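Local structure of galactose mutarotase related enzyme (Lactobacillus casei, 3Q1N) at residues Arg44-Lys55 with Met70-Phe81. The protein probably binds carbohydrate and may act as an isomerase of the aldose 1-epimerase (galactose mutarotase-like) type. Residues are numbered along the deposited sequence; the frame is centred on the assembly and turned at random.
Sequences RHAPILFPSIGK and MSQHGFARDYDF. With NO3 (nitrate ion), chain B; NO3 (nitrate ion), chain C; NO3 (nitrate ion), chain D.
Phe50 O is gripped by two successive amides of the facing loop, Phe75 N at 2.9 Å and Ala76 N at 3.1 Å, and so pins the start of the 3-10 segment 76-78. The cis peptide before Pro51 directly follows this carbonyl, and Pro51 points its CD, with CG close behind, at one face of the Phe75 ring, the two side chains crossing at about a right angle and CD lying 3.5 Å from the ring centroid in a CH-pi contact. Glycine suits position 74, because a side chain there would run into Phe50 O. Farther along, His73 N donates to Gly54 O at 2.9 Å, approaching from above the carbonyl plane.

Polar groups of both segments gather round nitrate ions, probably from the crystallisation liquor. His73 ND1 and Gly54 N both donate to O1 of the chain C nitrate, at 2.6 and 2.8 Å. The guanidinium of Arg44 lies flat on that of Arg77, planes 21° apart; Arg77, extended from CG to NE, reaches the chain B nitrate, its NH1 making a weak bond to O1. An alanine in place of Arg44 would probably uncover one face of the Arg77 guanidinium and let that group turn more freely beside the anion. These N-H donors and arginines line a pocket that holds anions here and could, in this family, be part of a carbohydrate site.

Strand 48-49 pairs antiparallel with strand 136-147, while Ala76 and Phe81 pack on Leu111 of strand 109-118 and Phe75 also meets Thr101 of helix 99-104.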
ATOM      1  N   ARG A  44     -10.888   5.721  -5.121  1.00 18.75           N
ATOM      2  CA  ARG A  44     -10.005   4.645  -5.563  1.00 17.85           C
ATOM      3  C   ARG A  44     -10.262   3.374  -4.749  1.00 16.96           C
ATOM      4  O   ARG A  44     -11.186   3.353  -3.913  1.00 17.17           O
ATOM      5  CB  ARG A  44      -8.577   5.096  -5.467  1.00 17.84           C
ATOM      6  CG  ARG A  44      -8.359   6.329  -6.330  1.00 20.49           C
ATOM      7  CD  ARG A  44      -7.037   6.930  -6.116  1.00 23.11           C
ATOM      8  NE  ARG A  44      -6.921   8.206  -6.836  1.00 23.66           N
ATOM      9  CZ  ARG A  44      -6.508   8.350  -8.103  1.00 28.86           C
ATOM     10  NH1 ARG A  44      -6.135   7.321  -8.864  1.00 28.93           N
ATOM     11  NH2 ARG A  44      -6.437   9.578  -8.621  1.00 29.82           N
ATOM     12  N   HIS A  45      -9.495   2.315  -5.021  1.00 15.34           N
ATOM     13  CA  HIS A  45      -9.763   1.024  -4.361  1.00 15.38           C
ATOM     14  C   HIS A  45      -8.493   0.497  -3.655  1.00 15.13           C
ATOM     15  O   HIS A  45      -8.491   0.247  -2.458  1.00 13.99           O
ATOM     16  CB  HIS A  45     -10.265  -0.037  -5.387  1.00 15.51           C
ATOM     17  CG  HIS A  45     -11.342   0.439  -6.306  1.00 16.76           C
ATOM     18  ND1 HIS A  45     -12.676   0.141  -6.102  1.00 18.13           N
ATOM     19  CD2 HIS A  45     -11.289   1.203  -7.428  1.00 17.26           C
ATOM     20  CE1 HIS A  45     -13.399   0.686  -7.078  1.00 21.18           C
ATOM     21  NE2 HIS A  45     -12.582   1.323  -7.903  1.00 19.86           N
ATOM     22  N   ALA A  46      -7.429   0.312  -4.428  1.00 14.19           N
ATOM     23  CA  ALA A  46      -6.178  -0.285  -3.911  1.00 14.13           C
ATOM     24  C   ALA A  46      -4.974   0.021  -4.813  1.00 14.36           C
ATOM     25  O   ALA A  46      -4.376  -0.908  -5.420  1.00 14.12           O
ATOM     26  CB  ALA A  46      -6.373  -1.853  -3.720  1.00 13.76           C
ATOM     27  N   PRO A  47      -4.626   1.311  -4.931  1.00 14.81           N
ATOM     28  CA  PRO A  47      -3.533   1.634  -5.843  1.00 14.81           C
ATOM     29  C   PRO A  47      -2.151   1.085  -5.487  1.00 14.98           C
ATOM     30  O   PRO A  47      -1.806   0.871  -4.292  1.00 14.47           O
ATOM     31  CB  PRO A  47      -3.449   3.164  -5.818  1.00 15.80           C
ATOM     32  CG  PRO A  47      -4.661   3.637  -5.099  1.00 15.78           C
ATOM     33  CD  PRO A  47      -5.234   2.502  -4.316  1.00 14.47           C
ATOM     34  N   ILE A  48      -1.360   0.919  -6.555  1.00 13.91           N
ATOM     35  CA  ILE A  48       0.060   0.670  -6.424  0.75 14.26           C
ATOM     36  C   ILE A  48       0.779   2.005  -6.356  1.00 14.76           C
ATOM     37  O   ILE A  48       0.440   2.941  -7.118  1.00 15.66           O
ATOM     38  CB  ILE A  48       0.595  -0.185  -7.609  0.75 13.64           C
ATOM     39  CG1 ILE A  48      -0.025  -1.579  -7.549  0.75 12.78           C
ATOM     40  CG2 ILE A  48       2.164  -0.272  -7.539  0.75 13.40           C
ATOM     41  CD1 ILE A  48       0.281  -2.489  -8.787  0.75 12.99           C
ATOM     42  N   LEU A  49       1.756   2.096  -5.459  1.00 14.09           N
ATOM     43  CA  LEU A  49       2.525   3.325  -5.178  1.00 14.55           C
ATOM     44  C   LEU A  49       3.964   3.082  -5.619  1.00 14.21           C
ATOM     45  O   LEU A  49       4.692   2.335  -4.988  1.00 13.95           O
ATOM     46  CB  LEU A  49       2.459   3.658  -3.684  1.00 14.96           C
ATOM     47  CG  LEU A  49       1.102   3.611  -2.983  1.00 16.38           C
ATOM     48  CD1 LEU A  49       1.299   3.889  -1.483  1.00 16.92           C
ATOM     49  CD2 LEU A  49       0.118   4.590  -3.600  1.00 16.13           C
ATOM     50  N   PHE A  50       4.363   3.688  -6.734  1.00 13.97           N
ATOM     51  CA  PHE A  50       5.742   3.535  -7.234  1.00 13.56           C
ATOM     52  C   PHE A  50       6.025   4.696  -8.170  1.00 13.50           C
ATOM     53  O   PHE A  50       5.164   5.067  -8.917  1.00 12.91           O
ATOM     54  CB  PHE A  50       5.896   2.229  -8.036  1.00 13.53           C
ATOM     55  CG  PHE A  50       7.230   2.079  -8.751  1.00 13.55           C
ATOM     56  CD1 PHE A  50       8.312   1.483  -8.098  1.00 13.71           C
ATOM     57  CD2 PHE A  50       7.402   2.511 -10.079  1.00 14.47           C
ATOM     58  CE1 PHE A  50       9.533   1.313  -8.719  1.00 14.71           C
ATOM     59  CE2 PHE A  50       8.639   2.325 -10.727  1.00 14.07           C
ATOM     60  CZ  PHE A  50       9.705   1.728 -10.040  1.00 14.78           C
ATOM     61  N   PRO A  51       7.245   5.256  -8.123  1.00 12.68           N
ATOM     62  CA  PRO A  51       8.415   4.974  -7.298  1.00 12.91           C
ATOM     63  C   PRO A  51       8.488   5.793  -5.999  1.00 12.89           C
ATOM     64  O   PRO A  51       9.543   5.845  -5.368  1.00 13.08           O
ATOM     65  CB  PRO A  51       9.579   5.304  -8.237  1.00 13.12           C
ATOM     66  CG  PRO A  51       9.071   6.439  -9.025  1.00 13.34           C
ATOM     67  CD  PRO A  51       7.574   6.199  -9.209  1.00 13.30           C
ATOM     68  N   SER A  52       7.399   6.461  -5.638  1.00 12.91           N
ATOM     69  CA  SER A  52       7.308   7.216  -4.387  0.50 13.22           C
ATOM     70  C   SER A  52       6.011   6.808  -3.656  1.00 14.50           C
ATOM     71  O   SER A  52       5.013   6.493  -4.305  1.00 14.80           O
ATOM     72  CB  SER A  52       7.273   8.700  -4.730  0.50 13.66           C
ATOM     73  OG  SER A  52       7.410   9.523  -3.605  0.50 12.78           O
ATOM     74  N   ILE A  53       6.047   6.838  -2.344  1.00 14.79           N
ATOM     75  CA  ILE A  53       4.892   6.667  -1.479  1.00 15.45           C
ATOM     76  C   ILE A  53       4.556   8.016  -0.886  1.00 15.43           C
ATOM     77  O   ILE A  53       5.417   8.728  -0.385  1.00 17.01           O
ATOM     78  CB  ILE A  53       5.233   5.628  -0.387  1.00 16.03           C
ATOM     79  CG1 ILE A  53       5.365   4.229  -0.998  1.00 17.02           C
ATOM     80  CG2 ILE A  53       4.159   5.643   0.751  1.00 16.68           C
ATOM     81  CD1 ILE A  53       6.058   3.221   0.009  1.00 16.56           C
ATOM     82  N   GLY A  54       3.289   8.406  -0.940  1.00 16.15           N
ATOM     83  CA  GLY A  54       2.922   9.665  -0.328  1.00 16.45           C
ATOM     84  C   GLY A  54       3.386  10.880  -1.092  1.00 16.04           C
ATOM     85  O   GLY A  54       3.624  10.822  -2.296  1.00 16.55           O
ATOM     86  N   LYS A  55       3.526  11.983  -0.372  1.00 16.01           N
ATOM     87  CA  LYS A  55       3.855  13.261  -0.984  0.50 16.15           C
ATOM     88  C   LYS A  55       5.373  13.488  -0.973  1.00 16.02           C
ATOM     89  O   LYS A  55       6.063  12.982  -0.122  1.00 15.92           O
ATOM     90  CB  LYS A  55       3.165  14.440  -0.261  0.50 16.84           C
ATOM     91  CG  LYS A  55       1.694  14.699  -0.637  0.50 17.33           C
ATOM     92  CD  LYS A  55       1.204  15.987   0.049  0.50 20.20           C
ATOM     93  CE  LYS A  55      -0.218  16.345  -0.283  0.50 22.06           C
ATOM     94  NZ  LYS A  55      -0.744  17.489   0.587  0.50 23.22           N
HETATM   95  N   MSE A  70       7.945  15.231  -8.891  1.00 16.18           N
HETATM   96  CA  MSE A  70       7.352  13.939  -8.538  1.00 14.99           C
HETATM   97  C   MSE A  70       5.945  14.149  -8.030  1.00 16.00           C
HETATM   98  O   MSE A  70       5.685  14.999  -7.169  1.00 16.98           O
HETATM   99  CB  MSE A  70       8.156  13.166  -7.519  1.00 14.48           C
HETATM  100  CG  MSE A  70       7.590  11.784  -7.123  1.00 12.78           C
HETATM  101 SE   MSE A  70       7.342  10.578  -8.625  0.75 11.78          SE
HETATM  102  CE  MSE A  70       9.191  10.580  -9.235  1.00 13.00           C
ATOM    103  N   SER A  71       5.043  13.331  -8.556  1.00 15.66           N
ATOM    104  CA  SER A  71       3.647  13.405  -8.193  1.00 16.39           C
ATOM    105  C   SER A  71       3.421  12.672  -6.872  1.00 15.78           C
ATOM    106  O   SER A  71       4.155  11.737  -6.548  1.00 15.59           O
ATOM    107  CB  SER A  71       2.764  12.813  -9.280  1.00 16.89           C
ATOM    108  OG  SER A  71       3.371  11.670  -9.871  1.00 19.03           O
ATOM    109  N   GLN A  72       2.417  13.109  -6.132  1.00 15.99           N
ATOM    110  CA  GLN A  72       1.987  12.388  -4.938  1.00 15.53           C
ATOM    111  C   GLN A  72       1.547  10.964  -5.338  1.00 16.63           C
ATOM    112  O   GLN A  72       0.944  10.780  -6.369  1.00 16.59           O
ATOM    113  CB  GLN A  72       0.825  13.175  -4.281  1.00 16.77           C
ATOM    114  CG  GLN A  72       0.256  12.539  -3.028  1.00 18.99           C
ATOM    115  CD  GLN A  72      -0.853  13.402  -2.401  1.00 23.86           C
ATOM    116  OE1 GLN A  72      -1.263  14.431  -2.982  1.00 25.51           O
ATOM    117  NE2 GLN A  72      -1.309  13.004  -1.209  1.00 22.53           N
ATOM    118  N   HIS A  73       1.863   9.978  -4.507  1.00 16.55           N
ATOM    119  CA  HIS A  73       1.579   8.570  -4.704  1.00 16.49           C
ATOM    120  C   HIS A  73       2.389   7.952  -5.881  1.00 16.77           C
ATOM    121  O   HIS A  73       2.082   6.843  -6.318  1.00 17.48           O
ATOM    122  CB  HIS A  73       0.064   8.291  -4.967  1.00 16.88           C
ATOM    123  CG  HIS A  73      -0.892   9.073  -4.119  1.00 19.40           C
ATOM    124  ND1 HIS A  73      -1.078   8.821  -2.776  1.00 20.06           N
ATOM    125  CD2 HIS A  73      -1.769  10.060  -4.446  1.00 22.76           C
ATOM    126  CE1 HIS A  73      -1.995   9.652  -2.300  1.00 23.10           C
ATOM    127  NE2 HIS A  73      -2.445  10.409  -3.297  1.00 23.39           N
ATOM    128  N   GLY A  74       3.388   8.657  -6.401  1.00 16.37           N
ATOM    129  CA  GLY A  74       4.166   8.130  -7.517  1.00 15.53           C
ATOM    130  C   GLY A  74       3.391   8.261  -8.829  1.00 15.08           C
ATOM    131  O   GLY A  74       2.579   9.183  -8.995  1.00 16.29           O
ATOM    132  N   PHE A  75       3.708   7.401  -9.782  1.00 14.05           N
ATOM    133  CA  PHE A  75       3.075   7.450 -11.086  1.00 13.94           C
ATOM    134  C   PHE A  75       2.698   6.115 -11.739  1.00 13.84           C
ATOM    135  O   PHE A  75       2.015   6.115 -12.764  1.00 13.99           O
ATOM    136  CB  PHE A  75       3.926   8.271 -12.069  1.00 14.08           C
ATOM    137  CG  PHE A  75       5.309   7.775 -12.241  1.00 13.13           C
ATOM    138  CD1 PHE A  75       5.548   6.569 -12.838  1.00 14.73           C
ATOM    139  CD2 PHE A  75       6.415   8.542 -11.825  1.00 15.07           C
ATOM    140  CE1 PHE A  75       6.820   6.103 -12.986  1.00 13.33           C
ATOM    141  CE2 PHE A  75       7.708   8.078 -12.007  1.00 15.42           C
ATOM    142  CZ  PHE A  75       7.905   6.839 -12.587  1.00 14.10           C
ATOM    143  N   ALA A  76       3.056   4.991 -11.134  1.00 13.20           N
ATOM    144  CA  ALA A  76       2.696   3.670 -11.707  1.00 13.77           C
ATOM    145  C   ALA A  76       1.157   3.548 -11.812  1.00 13.33           C
ATOM    146  O   ALA A  76       0.633   2.917 -12.713  1.00 13.71           O
ATOM    147  CB  ALA A  76       3.286   2.523 -10.876  1.00 13.96           C
ATOM    148  N   ARG A  77       0.454   4.116 -10.842  1.00 14.34           N
ATOM    149  CA  ARG A  77      -0.984   4.040 -10.752  1.00 14.74           C
ATOM    150  C   ARG A  77      -1.617   4.789 -11.914  1.00 15.42           C
ATOM    151  O   ARG A  77      -2.810   4.620 -12.193  1.00 15.21           O
ATOM    152  CB  ARG A  77      -1.466   4.619  -9.388  1.00 15.55           C
ATOM    153  CG  ARG A  77      -1.218   6.122  -9.204  1.00 18.46           C
ATOM    154  CD  ARG A  77      -1.886   6.681  -7.921  1.00 20.43           C
ATOM    155  NE  ARG A  77      -2.207   8.082  -8.111  1.00 26.36           N
ATOM    156  CZ  ARG A  77      -3.050   8.819  -7.384  1.00 28.49           C
ATOM    157  NH1 ARG A  77      -3.683   8.330  -6.333  1.00 28.54           N
ATOM    158  NH2 ARG A  77      -3.244  10.089  -7.717  1.00 30.59           N
ATOM    159  N   ASP A  78      -0.846   5.657 -12.584  1.00 14.46           N
ATOM    160  CA  ASP A  78      -1.409   6.504 -13.660  1.00 15.68           C
ATOM    161  C   ASP A  78      -1.370   5.945 -15.079  1.00 15.74           C
ATOM    162  O   ASP A  78      -1.951   6.552 -15.984  1.00 15.67           O
ATOM    163  CB  ASP A  78      -0.661   7.842 -13.678  1.00 16.05           C
ATOM    164  CG  ASP A  78      -0.896   8.634 -12.419  1.00 18.75           C
ATOM    165  OD1 ASP A  78      -2.078   8.708 -11.993  1.00 23.31           O
ATOM    166  OD2 ASP A  78       0.090   9.183 -11.877  1.00 20.70           O
ATOM    167  N   TYR A  79      -0.655   4.830 -15.263  1.00 15.11           N
ATOM    168  CA  TYR A  79      -0.473   4.234 -16.583  1.00 15.32           C
ATOM    169  C   TYR A  79      -0.856   2.747 -16.608  1.00 14.94           C
ATOM    170  O   TYR A  79      -0.958   2.080 -15.573  1.00 15.29           O
ATOM    171  CB  TYR A  79       0.973   4.426 -17.086  1.00 15.22           C
ATOM    172  CG  TYR A  79       1.383   5.876 -17.105  1.00 15.29           C
ATOM    173  CD1 TYR A  79       0.912   6.726 -18.078  1.00 14.46           C
ATOM    174  CD2 TYR A  79       2.175   6.419 -16.078  1.00 15.67           C
ATOM    175  CE1 TYR A  79       1.235   8.056 -18.075  1.00 15.13           C
ATOM    176  CE2 TYR A  79       2.487   7.762 -16.046  1.00 14.43           C
ATOM    177  CZ  TYR A  79       2.044   8.575 -17.033  1.00 15.36           C
ATOM    178  OH  TYR A  79       2.384   9.928 -16.994  1.00 16.72           O
ATOM    179  N   ASP A  80      -1.188   2.256 -17.803  1.00 15.43           N
ATOM    180  CA  ASP A  80      -1.617   0.879 -17.963  1.00 15.54           C
ATOM    181  C   ASP A  80      -0.436  -0.063 -17.755  1.00 15.70           C
ATOM    182  O   ASP A  80       0.736   0.332 -17.867  1.00 15.87           O
ATOM    183  CB  ASP A  80      -2.192   0.632 -19.363  1.00 16.59           C
ATOM    184  CG  ASP A  80      -3.591   1.206 -19.558  1.00 18.42           C
ATOM    185  OD1 ASP A  80      -4.210   1.710 -18.602  1.00 18.83           O
ATOM    186  OD2 ASP A  80      -4.065   1.191 -20.720  1.00 21.58           O
ATOM    187  N   PHE A  81      -0.780  -1.291 -17.388  1.00 15.12           N
ATOM    188  CA  PHE A  81       0.153  -2.420 -17.375  1.00 15.64           C
ATOM    189  C   PHE A  81      -0.295  -3.402 -18.443  1.00 16.33           C
ATOM    190  O   PHE A  81      -1.505  -3.566 -18.687  1.00 17.31           O
ATOM    191  CB  PHE A  81       0.109  -3.153 -16.018  1.00 14.68           C
ATOM    192  CG  PHE A  81       0.798  -2.465 -14.875  1.00 14.64           C
ATOM    193  CD1 PHE A  81       0.367  -1.211 -14.392  1.00 13.36           C
ATOM    194  CD2 PHE A  81       1.801  -3.136 -14.161  1.00 14.46           C
ATOM    195  CE1 PHE A  81       1.013  -0.624 -13.266  1.00 11.75           C
ATOM    196  CE2 PHE A  81       2.416  -2.577 -13.045  1.00 14.10           C
ATOM    197  CZ  PHE A  81       2.008  -1.331 -12.569  1.00 12.87           C
TER
HETATM  198  N   NO3 B 294      -3.523   6.597  -3.752  1.00 29.83           N
HETATM  199  O1  NO3 B 294      -2.818   6.191  -4.871  1.00 27.74           O
HETATM  200  O2  NO3 B 294      -3.228   6.132  -2.500  1.00 32.42           O
HETATM  201  O3  NO3 B 294      -4.535   7.496  -3.874  1.00 30.21           O
HETATM  202  N   NO3 C 295       0.158   7.181  -0.423  1.00 27.82           N
HETATM  203  O1  NO3 C 295       0.793   7.425  -1.630  1.00 26.05           O
HETATM  204  O2  NO3 C 295       0.813   6.755   0.707  1.00 28.12           O
HETATM  205  O3  NO3 C 295      -1.183   7.434  -0.309  1.00 30.16           O
HETATM  206  N   NO3 D 296      -0.544  10.602   1.124  1.00 26.70           N
HETATM  207  O1  NO3 D 296       0.085  10.078   2.217  1.00 26.49           O
HETATM  208  O2  NO3 D 296      -1.921  10.611   1.049  1.00 28.16           O
HETATM  209  O3  NO3 D 296       0.207  11.109   0.104  1.00 26.71           O
HETATM  210  O   HOH W   1       1.882   4.877  -8.219  1.00 11.88           O
HETATM  211  O   HOH W   2       5.639  11.576  -4.088  1.00 15.35           O